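Local coordinates for protein Succinylglutamatedesuccinylase/aspartoacylase (Rhodobacter sphaeroides 2.4.1, PDB 3CDX) that probably hydrolyses carbon-nitrogen bonds in linear amides, as a metal-dependent member of the succinylglutamate desuccinylase/aspartoacylase family, here with calcium bound, at residues L57-V62 with S197-C202; Q70-D75 with R231-V236; V146-A151 with E180-P185. All blocks are in the same frame, centred on the assembly; numbering follows the deposited sequence.

Interaction 1 (L57-V62 with S197-C202)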
loop_
_atom_site.group_PDB
_atom_site.type_symbol
_atom_site.label_atom_id
_atom_site.label_comp_id
_atom_site.label_asym_id
_atom_site.label_seq_id
_atom_site.Cartn_x
_atom_site.Cartn_y
_atom_site.Cartn_z
ATOM N N LEU A 57 -12.554 37.003 -0.068
ATOM C CA LEU A 57 -12.053 35.721 0.424
ATOM C C LEU A 57 -11.093 35.133 -0.593
ATOM O O LEU A 57 -11.454 34.953 -1.766
ATOM C CB LEU A 57 -13.205 34.770 0.750
ATOM C CG LEU A 57 -12.911 33.270 0.933
ATOM C CD1 LEU A 57 -12.087 32.964 2.207
ATOM C CD2 LEU A 57 -14.214 32.481 0.894
ATOM N N LEU A 58 -9.885 34.816 -0.117
ATOM C CA LEU A 58 -8.752 34.342 -0.931
ATOM C C LEU A 58 -8.371 32.944 -0.460
ATOM O O LEU A 58 -7.994 32.758 0.718
ATOM C CB LEU A 58 -7.544 35.302 -0.793
ATOM C CG LEU A 58 -7.784 36.762 -1.246
ATOM C CD1 LEU A 58 -6.618 37.601 -0.941
ATOM C CD2 LEU A 58 -8.204 36.875 -2.720
ATOM N N THR A 59 -8.553 31.952 -1.329
ATOM C CA THR A 59 -8.243 30.579 -0.939
ATOM C C THR A 59 -7.176 30.011 -1.843
ATOM O O THR A 59 -7.160 30.307 -3.043
ATOM C CB THR A 59 -9.511 29.634 -0.925
ATOM O OG1 THR A 59 -10.207 29.702 -2.187
ATOM C CG2 THR A 59 -10.450 30.032 0.212
ATOM N N GLY A 60 -6.269 29.224 -1.260
ATOM C CA GLY A 60 -5.271 28.485 -2.009
ATOM C C GLY A 60 -5.105 27.073 -1.453
ATOM O O GLY A 60 -5.565 26.779 -0.349
ATOM N N GLY A 61 -4.482 26.194 -2.232
ATOM C CA GLY A 61 -4.105 24.861 -1.746
ATOM C C GLY A 61 -5.304 23.965 -1.499
ATOM O O GLY A 61 -5.243 23.044 -0.693
ATOM N N VAL A 62 -6.397 24.217 -2.226
ATOM C CA VAL A 62 -7.539 23.309 -2.202
ATOM C C VAL A 62 -7.081 21.952 -2.724
ATOM O O VAL A 62 -7.541 20.914 -2.255
ATOM C CB VAL A 62 -8.726 23.904 -3.002
ATOM C CG1 VAL A 62 -9.732 22.825 -3.452
ATOM C CG2 VAL A 62 -9.415 25.001 -2.139
ATOM N N SER A 197 -19.517 20.108 -8.048
ATOM C CA SER A 197 -19.128 19.768 -6.686
ATOM C C SER A 197 -17.805 20.424 -6.345
ATOM O O SER A 197 -17.111 20.027 -5.374
ATOM C CB SER A 197 -19.052 18.242 -6.562
ATOM O OG SER A 197 -18.408 17.712 -7.714
ATOM N N THR A 198 -17.443 21.423 -7.149
ATOM C CA THR A 198 -16.247 22.203 -6.864
ATOM C C THR A 198 -16.547 23.285 -5.833
ATOM O O THR A 198 -17.711 23.643 -5.590
ATOM C CB THR A 198 -15.708 22.906 -8.114
ATOM O OG1 THR A 198 -16.686 23.849 -8.548
ATOM C CG2 THR A 198 -15.371 21.896 -9.238
ATOM N N PHE A 199 -15.496 23.844 -5.258
ATOM C CA PHE A 199 -15.689 25.030 -4.408
ATOM C C PHE A 199 -16.303 26.206 -5.170
ATOM O O PHE A 199 -17.173 26.896 -4.649
ATOM C CB PHE A 199 -14.392 25.459 -3.769
ATOM C CG PHE A 199 -14.519 26.655 -2.867
ATOM C CD1 PHE A 199 -15.305 26.605 -1.714
ATOM C CD2 PHE A 199 -13.825 27.832 -3.162
ATOM C CE1 PHE A 199 -15.386 27.718 -0.856
ATOM C CE2 PHE A 199 -13.908 28.950 -2.325
ATOM C CZ PHE A 199 -14.679 28.887 -1.164
ATOM N N THR A 200 -15.846 26.452 -6.394
ATOM C CA THR A 200 -16.390 27.575 -7.180
ATOM C C THR A 200 -17.903 27.431 -7.376
ATOM O O THR A 200 -18.636 28.415 -7.276
ATOM C CB THR A 200 -15.619 27.833 -8.524
ATOM O OG1 THR A 200 -15.622 26.659 -9.349
ATOM C CG2 THR A 200 -14.160 28.202 -8.256
ATOM N N SER A 201 -18.387 26.203 -7.591
ATOM C CA SER A 201 -19.829 25.989 -7.782
ATOM C C SER A 201 -20.613 26.353 -6.517
ATOM O O SER A 201 -21.767 26.775 -6.602
ATOM C CB SER A 201 -20.150 24.565 -8.268
ATOM O OG SER A 201 -19.970 23.614 -7.233
ATOM N N CYS A 202 -19.971 26.222 -5.354
ATOM C CA CYS A 202 -20.544 26.690 -4.092
ATOM C C CYS A 202 -20.643 28.202 -4.057
ATOM O O CYS A 202 -21.685 28.738 -3.703
ATOM C CB CYS A 202 -19.708 26.234 -2.909
ATOM S SG CYS A 202 -19.884 24.523 -2.579
#

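Interaction 2 (Q70-D75 with R231-V236)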
loop_
_atom_site.group_PDB
_atom_site.type_symbol
_atom_site.label_atom_id
_atom_site.label_comp_id
_atom_site.label_asym_id
_atom_site.label_seq_id
_atom_site.Cartn_x
_atom_site.Cartn_y
_atom_site.Cartn_z
ATOM N N GLN A 70 -0.905 29.061 -2.754
ATOM C CA GLN A 70 -0.306 28.897 -1.415
ATOM C C GLN A 70 0.768 29.971 -1.145
ATOM O O GLN A 70 0.829 30.490 -0.053
ATOM C CB GLN A 70 0.340 27.506 -1.271
ATOM C CG GLN A 70 -0.648 26.308 -1.440
ATOM C CD GLN A 70 0.096 24.993 -1.333
ATOM O OE1 GLN A 70 0.979 24.856 -0.479
ATOM N NE2 GLN A 70 -0.217 24.022 -2.238
ATOM N N ILE A 71 1.633 30.226 -2.146
ATOM C CA ILE A 71 2.671 31.265 -2.051
ATOM C C ILE A 71 2.081 32.688 -2.031
ATOM O O ILE A 71 2.364 33.466 -1.110
ATOM C CB ILE A 71 3.670 31.155 -3.200
ATOM C CG1 ILE A 71 4.510 29.856 -3.080
ATOM C CG2 ILE A 71 4.575 32.388 -3.228
ATOM C CD1 ILE A 71 5.224 29.460 -4.410
ATOM N N ALA A 72 1.238 33.017 -3.015
ATOM C CA ALA A 72 0.706 34.379 -3.152
ATOM C C ALA A 72 -0.071 34.778 -1.883
ATOM O O ALA A 72 0.136 35.856 -1.331
ATOM C CB ALA A 72 -0.186 34.463 -4.351
ATOM N N ILE A 73 -0.943 33.884 -1.417
ATOM C CA ILE A 73 -1.832 34.192 -0.290
ATOM C C ILE A 73 -1.124 34.204 1.081
ATOM O O ILE A 73 -1.431 35.033 1.914
ATOM C CB ILE A 73 -3.097 33.288 -0.303
ATOM C CG1 ILE A 73 -3.902 33.525 -1.588
ATOM C CG2 ILE A 73 -4.010 33.545 0.877
ATOM C CD1 ILE A 73 -5.047 32.513 -1.776
ATOM N N SER A 74 -0.218 33.265 1.330
ATOM C CA SER A 74 0.491 33.267 2.598
ATOM C C SER A 74 1.416 34.467 2.707
ATOM O O SER A 74 1.602 35.034 3.800
ATOM C CB SER A 74 1.250 31.951 2.833
ATOM O OG SER A 74 2.382 31.846 2.002
ATOM N N ASP A 75 2.012 34.851 1.579
ATOM C CA ASP A 75 2.813 36.078 1.527
ATOM C C ASP A 75 1.959 37.321 1.877
ATOM O O ASP A 75 2.364 38.145 2.695
ATOM C CB ASP A 75 3.470 36.196 0.133
ATOM C CG ASP A 75 4.278 37.493 -0.037
ATOM O OD1 ASP A 75 5.348 37.598 0.604
ATOM O OD2 ASP A 75 3.846 38.377 -0.831
ATOM N N ARG A 231 0.328 39.832 -7.875
ATOM C CA ARG A 231 -0.282 41.085 -8.375
ATOM C C ARG A 231 -1.827 40.980 -8.465
ATOM O O ARG A 231 -2.526 41.916 -8.149
ATOM C CB ARG A 231 0.335 41.479 -9.721
ATOM C CG ARG A 231 -0.073 42.877 -10.239
ATOM C CD ARG A 231 0.467 43.171 -11.618
ATOM N NE ARG A 231 -0.255 42.463 -12.662
ATOM C CZ ARG A 231 -0.035 42.636 -13.962
ATOM N NH1 ARG A 231 0.869 43.509 -14.374
ATOM N NH2 ARG A 231 -0.738 41.970 -14.847
ATOM N N GLY A 232 -2.350 39.841 -8.916
ATOM C CA GLY A 232 -3.790 39.735 -9.177
ATOM C C GLY A 232 -4.626 39.895 -7.936
ATOM O O GLY A 232 -5.728 40.459 -7.993
ATOM N N ILE A 233 -4.135 39.369 -6.810
ATOM C CA ILE A 233 -4.895 39.466 -5.582
ATOM C C ILE A 233 -4.893 40.875 -4.993
ATOM O O ILE A 233 -5.914 41.306 -4.460
ATOM C CB ILE A 233 -4.559 38.347 -4.534
ATOM C CG1 ILE A 233 -3.113 38.411 -4.022
ATOM C CG2 ILE A 233 -4.874 36.947 -5.149
ATOM C CD1 ILE A 233 -2.779 37.318 -2.945
ATOM N N LEU A 234 -3.760 41.575 -5.102
ATOM C CA LEU A 234 -3.690 43.011 -4.766
ATOM C C LEU A 234 -4.640 43.818 -5.644
ATOM O O LEU A 234 -5.405 44.612 -5.130
ATOM C CB LEU A 234 -2.276 43.566 -4.968
ATOM C CG LEU A 234 -1.211 43.221 -3.942
ATOM C CD1 LEU A 234 0.140 43.747 -4.447
ATOM C CD2 LEU A 234 -1.546 43.778 -2.563
ATOM N N ASN A 235 -4.563 43.602 -6.961
ATOM C CA ASN A 235 -5.479 44.205 -7.931
ATOM C C ASN A 235 -6.944 43.956 -7.591
ATOM O O ASN A 235 -7.780 44.859 -7.710
ATOM C CB ASN A 235 -5.243 43.650 -9.334
ATOM C CG ASN A 235 -4.024 44.234 -10.026
ATOM O OD1 ASN A 235 -3.352 45.122 -9.508
ATOM N ND2 ASN A 235 -3.725 43.707 -11.207
ATOM N N VAL A 236 -7.273 42.735 -7.172
ATOM C CA VAL A 236 -8.639 42.432 -6.854
ATOM C C VAL A 236 -9.053 43.289 -5.643
ATOM O O VAL A 236 -10.161 43.832 -5.612
ATOM C CB VAL A 236 -8.890 40.949 -6.599
ATOM C CG1 VAL A 236 -10.113 40.808 -5.750
ATOM C CG2 VAL A 236 -9.116 40.189 -7.962
#

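Interaction 3 (V146-A151 with E180-P185). With CA (calcium ion), chain G.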
loop_
_atom_site.group_PDB
_atom_site.type_symbol
_atom_site.label_atom_id
_atom_site.label_comp_id
_atom_site.label_asym_id
_atom_site.label_seq_id
_atom_site.Cartn_x
_atom_site.Cartn_y
_atom_site.Cartn_z
ATOM N N VAL A 146 -11.734 34.606 -4.705
ATOM C CA VAL A 146 -10.703 34.180 -5.657
ATOM C C VAL A 146 -10.128 32.837 -5.137
ATOM O O VAL A 146 -9.517 32.757 -4.082
ATOM C CB VAL A 146 -9.570 35.218 -5.889
ATOM C CG1 VAL A 146 -8.667 34.770 -7.064
ATOM C CG2 VAL A 146 -10.160 36.647 -6.174
ATOM N N ASP A 147 -10.407 31.779 -5.871
ATOM C CA ASP A 147 -9.925 30.456 -5.517
ATOM C C ASP A 147 -8.764 30.134 -6.455
ATOM O O ASP A 147 -8.924 30.015 -7.686
ATOM C CB ASP A 147 -11.105 29.431 -5.543
ATOM C CG ASP A 147 -10.706 28.037 -5.043
ATOM O OD1 ASP A 147 -9.783 27.893 -4.183
ATOM O OD2 ASP A 147 -11.306 27.077 -5.573
ATOM N N MET A 148 -7.568 30.082 -5.881
ATOM C CA MET A 148 -6.358 29.963 -6.694
ATOM C C MET A 148 -5.893 28.502 -6.976
ATOM O O MET A 148 -5.516 27.728 -6.058
ATOM C CB MET A 148 -5.238 30.780 -6.036
ATOM C CG MET A 148 -5.578 32.305 -5.827
ATOM S SD MET A 148 -4.252 33.404 -5.242
ATOM C CE MET A 148 -3.297 33.667 -6.704
ATOM N N HIS A 149 -5.891 28.162 -8.259
ATOM C CA HIS A 149 -5.551 26.842 -8.722
ATOM C C HIS A 149 -4.432 26.889 -9.757
ATOM O O HIS A 149 -4.062 27.979 -10.254
ATOM C CB HIS A 149 -6.810 26.178 -9.330
ATOM C CG HIS A 149 -7.835 25.800 -8.301
ATOM N ND1 HIS A 149 -7.942 24.526 -7.783
ATOM C CD2 HIS A 149 -8.768 26.543 -7.662
ATOM C CE1 HIS A 149 -8.899 24.493 -6.874
ATOM N NE2 HIS A 149 -9.430 25.702 -6.794
ATOM N N THR A 150 -3.923 25.698 -10.084
ATOM C CA THR A 150 -3.057 25.455 -11.228
ATOM C C THR A 150 -3.432 24.055 -11.706
ATOM O O THR A 150 -4.308 23.418 -11.104
ATOM C CB THR A 150 -1.547 25.444 -10.868
ATOM O OG1 THR A 150 -1.232 24.240 -10.137
ATOM C CG2 THR A 150 -1.133 26.662 -10.046
ATOM N N ALA A 151 -2.764 23.562 -12.752
ATOM C CA ALA A 151 -3.060 22.208 -13.251
ATOM C C ALA A 151 -2.338 21.092 -12.487
ATOM O O ALA A 151 -2.478 19.916 -12.838
ATOM C CB ALA A 151 -2.789 22.114 -14.734
ATOM N N GLU A 180 -10.910 41.231 -15.222
ATOM C CA GLU A 180 -10.121 42.261 -15.884
ATOM C C GLU A 180 -9.173 42.937 -14.883
ATOM O O GLU A 180 -7.981 43.105 -15.174
ATOM C CB GLU A 180 -11.013 43.309 -16.616
ATOM C CG GLU A 180 -11.659 42.764 -17.865
ATOM C CD GLU A 180 -12.661 43.718 -18.537
ATOM O OE1 GLU A 180 -12.555 44.963 -18.333
ATOM O OE2 GLU A 180 -13.548 43.211 -19.286
ATOM N N ALA A 181 -9.695 43.310 -13.716
ATOM C CA ALA A 181 -8.866 43.890 -12.652
ATOM C C ALA A 181 -7.740 42.942 -12.186
ATOM O O ALA A 181 -6.574 43.358 -12.055
ATOM C CB ALA A 181 -9.731 44.278 -11.460
ATOM N N PHE A 182 -8.073 41.665 -11.968
ATOM C CA PHE A 182 -7.043 40.679 -11.553
ATOM C C PHE A 182 -5.860 40.800 -12.541
ATOM O O PHE A 182 -4.720 40.853 -12.129
ATOM C CB PHE A 182 -7.609 39.239 -11.505
ATOM C CG PHE A 182 -6.620 38.182 -10.975
ATOM C CD1 PHE A 182 -6.725 37.701 -9.664
ATOM C CD2 PHE A 182 -5.600 37.675 -11.789
ATOM C CE1 PHE A 182 -5.804 36.705 -9.170
ATOM C CE2 PHE A 182 -4.686 36.693 -11.309
ATOM C CZ PHE A 182 -4.785 36.219 -10.003
ATOM N N GLY A 183 -6.152 40.867 -13.839
ATOM C CA GLY A 183 -5.128 41.219 -14.842
ATOM C C GLY A 183 -4.143 40.134 -15.215
ATOM O O GLY A 183 -2.935 40.408 -15.368
ATOM N N ALA A 184 -4.639 38.905 -15.374
ATOM C CA ALA A 184 -3.821 37.828 -15.934
ATOM C C ALA A 184 -3.864 37.976 -17.463
ATOM O O ALA A 184 -4.790 38.589 -17.997
ATOM C CB ALA A 184 -4.333 36.470 -15.495
ATOM N N PRO A 185 -2.876 37.429 -18.177
ATOM C CA PRO A 185 -2.941 37.642 -19.640
ATOM C C PRO A 185 -4.249 37.201 -20.256
ATOM O O PRO A 185 -4.697 37.852 -21.201
ATOM C CB PRO A 185 -1.784 36.796 -20.184
ATOM C CG PRO A 185 -0.867 36.600 -19.053
ATOM C CD PRO A 185 -1.657 36.704 -17.764
HETATM CA CA CA G . -7.118 22.590 -8.741
#

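Interaction 1 (L57-V62 with S197-C202)
The phenyl ring of F199 is the flat group through which helix 199-205 meets strand 55-60. At its edge, close to the ring plane, lies the L57 methyl CD2, 4.2 Å from F199 CZ. T59 comes in obliquely, its OG1 lying 3.8 Å from F199 CE2. Beyond these two residues the ring of F118 meets that of F199 with the planes inclined at about 55°, and strand 144-148 adds S145 and D147 to the surroundings. The ring reaches the strand because CG of F199 stands anti to its backbone N (chi1 -179°), which turns the phenyl from the first turn of the helix toward the strand.

That first turn is itself well defined. T198 occupies the N-cap, and its OG1 accepts a hydrogen bond from S201 N at 3.1 Å with an N-H...O angle of 155°. S201 OG in turn donates to T198 O over 2.8 Å, while F199 N is hydrogen-bonded to N115 OD1.

The contact is van der Waals throughout, one methyl and one hydroxyl against the ring. T59 OG1 is buried beside a phenyl ring, yet it is hydrogen-bonded to D147 OD1, and the same threonine thereby links the contact to a carboxylate close to the calcium site.

Interaction 2 (Q70-D75 with R231-V236)
Apolar packing carries this contact, and nearly all of it passes through one methyl group. I233 CD1, at the end of its side chain, reaches from helix 223-239 to helix 68-79 and settles beside A72 and I73. It lies 4.1 Å from A72 CB and 4.2 Å from I73 CG1, the isoleucine side chains crossing at about a right angle. The nearest CA atoms of 70-75 and 231-236 are those of A72 and I233, 7.9 Å apart. CG1 of I233 sits between the backbone N and the carbonyl carbon (chi1 64°), and with chi2 extended at 179° the chain projects its last methyl toward the neighbouring helix.

The methyl also meets the backbone, for I233 CD1 is 3.6 Å from A72 O, a van der Waals contact with a carbonyl oxygen of the opposing helix.

Polar interactions lie within or beside each helix. Q70 O accepts twice from S74, from its N at 3.3 Å and from its OG at 2.9 Å; the hydroxyl lies in the carbonyl plane and ties the side chain back onto its own helix. N235 ND2 bonds to F182 O and E248 O, and R231 bonds to G183 O and A250 O, so these polar ends hold helix 223-239 to adjoining segments.

M148 of strand 144-148 touches A72, I73 and I233 alike, making the contact a three-way junction of two helices and a strand. Such a layer of helices packed on a mixed sheet whose central strands, among them 55-60 and 144-148, run parallel is characteristic of the zinc-exopeptidase-like fold to which this catalytic domain belongs.

Interaction 3 (V146-A151 with E180-P185)
The ring of F182 touches strand 144-148 through two side chains, and the closer of them is V146: its CG1 lies 4.0 Å from F182 CE1, approaching the ring obliquely. M148 is looser. Its terminal methyl CE comes to the ring edge, near the ring plane, 4.4 Å from F182 CZ. A bend at the end of the methionine (chi3 78°) brings that methyl nearer the helix than the direction of its CB would suggest. All three residues are buried, whereas solvent is met at both ends of 180-185, at E180, which is exposed, and at P185, which is partly so.

On the strand's other flank the chemistry turns polar. H149 binds calcium through ND1 at 2.3 Å, in a site completed by H63 and E66. Its NE2 donates to D147 OD2 over 2.6 Å; the oxygen lies in the imidazole plane, but the ring approaches it from above the carboxylate plane, 57° out. This bond, with the metal bond at the other nitrogen, fixes the rotation of the imidazole and would probably polarise it.

Helix 169-182 ends at F182, with G183 turning the chain at positive phi. The phenylalanine fits between strands and helix: T213 of strand 209-214 and V236 of helix 223-239 also touch it.

How the interactions relate
Interactions 1 and 3 share the neighbouring strands 55-60 and 144-148: the backbone T59 O and M148 N are 2.9 Å apart, probably hydrogen-bonded, and F199 CD2 lies 3.6 Å from D147 OD2, so D147 adjoins both F199 and the calcium ligand H149. Helix 199-205 lies on one face of these strands, helices 68-79 and 169-182 on the opposite one, with the metal site at the strand ends. Interaction 2 reaches interaction 1 through I73 CD1, 3.5 Å from G60 N, and interaction 3 through G232 O, 3.4 Å from F182 CD1. The centres of interactions 2 and 3 are about 10 Å apart. The side chain of F199 is about 9 Å from calcium, that of I73 about 12 Å.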